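Local coordinates for protein cytochrome c552 (Thermochromatium tepidum, PDB 5ZE8) that carries five c-type hemes and probably transfers electrons at low potential in a thermophilic purple sulfur photosynthetic bacterium, at residues 336-341 / 386-391. Numbering follows the deposited sequence.
Sequences WQNAAD and LNYEIP
Trp336 meets Tyr388, Ile390 and Pro391 in an aromatic and aliphatic contact that joins the faces of two antiparallel sheets, near one end of the beta region, the centre of the contact lying about 31 Å from the centre of the chain. No hydrogen bond crosses between 336-341 and 386-391; the gap is closed mainly by side chains, a compact case of sheet-on-sheet packing. The indole is the centrepiece. Its CG lies anti to the backbone N (chi1 177°), which extends the ring across the gap to the opposing strand. There Ile390 lays its CG1 over one face as a CH-pi contact, 3.6 Å from the centroid of the six-membered ring and only 10° off the normal, while its CD1 reaches CZ3 of Trp336. Over the opposite face, toward the rim, lies the backbone N of Asn338. Tyr388 comes in at the edge, with its CD1 3.7 Å from Trp336 CH2; the six-membered ring of the indole and the tyrosine ring are inclined at 71°, an oblique pairing. At the pyrrole end, Pro391 CD sits 3.6 Å from Trp336 CD1. Further along the tyrosine ring, CB of Asn338 touches Tyr388 CE1 at 3.6 Å. The polar ends beyond are held elsewhere: Tyr388 OH and Asn338 ND2 both bond to Asp347 OD2, and Asn338 OD1 accepts from the backbone N of Leu325. Strand 334-337 pairs with strand 320-328, whose Leu325 and Ala327 also pack against the contact, while strand 383-391 lies at the margin of its three-stranded sheet, hydrogen-bonded to strand 297-306.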
loop_
_atom_site.group_PDB
_atom_site.type_symbol
_atom_site.label_atom_id
_atom_site.label_comp_id
_atom_site.label_asym_id
_atom_site.label_seq_id
_atom_site.Cartn_x
_atom_site.Cartn_y
_atom_site.Cartn_z
ATOM N N TRP A 336 -13.201 -26.694 19.959
ATOM C CA TRP A 336 -12.038 -26.964 19.118
ATOM C C TRP A 336 -11.626 -25.708 18.436
ATOM O O TRP A 336 -12.490 -24.878 18.140
ATOM C CB TRP A 336 -12.438 -27.982 18.026
ATOM C CG TRP A 336 -11.376 -28.315 17.046
ATOM C CD1 TRP A 336 -10.466 -29.326 17.104
ATOM C CD2 TRP A 336 -11.086 -27.602 15.824
ATOM N NE1 TRP A 336 -9.683 -29.335 15.967
ATOM C CE2 TRP A 336 -10.020 -28.264 15.192
ATOM C CE3 TRP A 336 -11.672 -26.503 15.190
ATOM C CZ2 TRP A 336 -9.497 -27.868 13.977
ATOM C CZ3 TRP A 336 -11.131 -26.114 13.968
ATOM C CH2 TRP A 336 -10.027 -26.761 13.414
ATOM N N GLN A 337 -10.337 -25.561 18.158
ATOM C CA GLN A 337 -9.833 -24.379 17.450
ATOM C C GLN A 337 -8.660 -24.793 16.632
ATOM O O GLN A 337 -7.826 -25.603 17.072
ATOM C CB GLN A 337 -9.290 -23.366 18.413
ATOM C CG GLN A 337 -10.303 -22.529 19.054
ATOM C CD GLN A 337 -9.750 -21.469 19.993
ATOM O OE1 GLN A 337 -10.491 -20.990 20.843
ATOM N NE2 GLN A 337 -8.501 -21.017 19.780
ATOM N N ASN A 338 -8.455 -24.183 15.490
ATOM C CA ASN A 338 -7.326 -24.570 14.634
ATOM C C ASN A 338 -6.011 -24.162 15.283
ATOM O O ASN A 338 -4.957 -24.819 15.032
ATOM C CB ASN A 338 -7.416 -23.920 13.211
ATOM C CG ASN A 338 -7.311 -22.410 13.231
ATOM O OD1 ASN A 338 -8.017 -21.721 13.999
ATOM N ND2 ASN A 338 -6.387 -21.847 12.365
ATOM N N ALA A 339 -6.044 -23.083 16.015
ATOM C CA ALA A 339 -4.896 -22.440 16.553
ATOM C C ALA A 339 -5.328 -21.956 17.861
ATOM O O ALA A 339 -6.285 -21.153 17.989
ATOM C CB ALA A 339 -4.430 -21.276 15.680
ATOM N N ALA A 340 -4.634 -22.484 18.873
ATOM C CA ALA A 340 -4.925 -22.149 20.234
ATOM C C ALA A 340 -4.707 -20.684 20.447
ATOM O O ALA A 340 -5.625 -20.020 20.915
ATOM C CB ALA A 340 -4.100 -22.969 21.206
ATOM N N ASP A 341 -3.506 -20.209 20.097
ATOM C CA ASP A 341 -3.148 -18.789 20.101
ATOM C C ASP A 341 -2.946 -18.334 18.604
ATOM O O ASP A 341 -3.898 -18.371 17.806
ATOM C CB ASP A 341 -1.844 -18.543 20.893
ATOM C CG ASP A 341 -1.826 -19.167 22.280
ATOM O OD1 ASP A 341 -2.486 -20.216 22.490
ATOM O OD2 ASP A 341 -1.095 -18.635 23.162
ATOM N N LEU A 386 -8.354 -24.760 2.532
ATOM C CA LEU A 386 -7.801 -25.392 3.724
ATOM C C LEU A 386 -8.832 -26.300 4.350
ATOM O O LEU A 386 -9.946 -25.855 4.650
ATOM C CB LEU A 386 -7.345 -24.354 4.759
ATOM C CG LEU A 386 -6.248 -23.365 4.349
ATOM C CD1 LEU A 386 -5.850 -22.525 5.554
ATOM C CD2 LEU A 386 -5.020 -24.054 3.763
ATOM N N ASN A 387 -8.406 -27.540 4.607
ATOM C CA ASN A 387 -9.233 -28.600 5.159
ATOM C C ASN A 387 -8.934 -28.875 6.591
ATOM O O ASN A 387 -7.774 -29.026 7.011
ATOM C CB ASN A 387 -9.056 -29.872 4.349
ATOM C CG ASN A 387 -9.378 -29.656 2.890
ATOM O OD1 ASN A 387 -10.542 -29.517 2.529
ATOM N ND2 ASN A 387 -8.335 -29.591 2.038
ATOM N N TYR A 388 -10.009 -28.946 7.367
ATOM C CA TYR A 388 -9.862 -29.346 8.739
ATOM C C TYR A 388 -10.782 -30.493 9.123
ATOM O O TYR A 388 -11.851 -30.641 8.542
ATOM C CB TYR A 388 -10.156 -28.141 9.607
ATOM C CG TYR A 388 -9.095 -27.079 9.501
ATOM C CD1 TYR A 388 -7.985 -27.081 10.319
ATOM C CD2 TYR A 388 -9.226 -26.022 8.604
ATOM C CE1 TYR A 388 -7.040 -26.010 10.253
ATOM C CE2 TYR A 388 -8.285 -25.031 8.507
ATOM C CZ TYR A 388 -7.188 -25.017 9.303
ATOM O OH TYR A 388 -6.193 -24.010 9.194
ATOM N N GLU A 389 -10.345 -31.298 10.092
ATOM C CA GLU A 389 -11.158 -32.395 10.636
ATOM C C GLU A 389 -11.446 -32.106 12.110
ATOM O O GLU A 389 -10.560 -32.087 12.955
ATOM C CB GLU A 389 -10.427 -33.696 10.421
ATOM C CG GLU A 389 -10.207 -34.040 8.939
ATOM C CD GLU A 389 -11.326 -34.837 8.294
ATOM O OE1 GLU A 389 -11.060 -35.464 7.248
ATOM O OE2 GLU A 389 -12.462 -34.901 8.826
ATOM N N ILE A 390 -12.682 -31.791 12.365
ATOM C CA ILE A 390 -13.116 -31.293 13.674
ATOM C C ILE A 390 -13.905 -32.437 14.392
ATOM O O ILE A 390 -14.900 -32.894 13.875
ATOM C CB ILE A 390 -14.046 -30.045 13.586
ATOM C CG1 ILE A 390 -13.305 -28.869 12.863
ATOM C CG2 ILE A 390 -14.429 -29.587 14.998
ATOM C CD1 ILE A 390 -14.184 -27.689 12.627
ATOM N N PRO A 391 -13.505 -32.781 15.621
ATOM C CA PRO A 391 -14.334 -33.762 16.354
ATOM C C PRO A 391 -15.783 -33.248 16.475
ATOM O O PRO A 391 -16.033 -32.051 16.831
ATOM C CB PRO A 391 -13.628 -33.865 17.717
ATOM C CG PRO A 391 -12.268 -33.286 17.500
ATOM C CD PRO A 391 -12.343 -32.308 16.406
#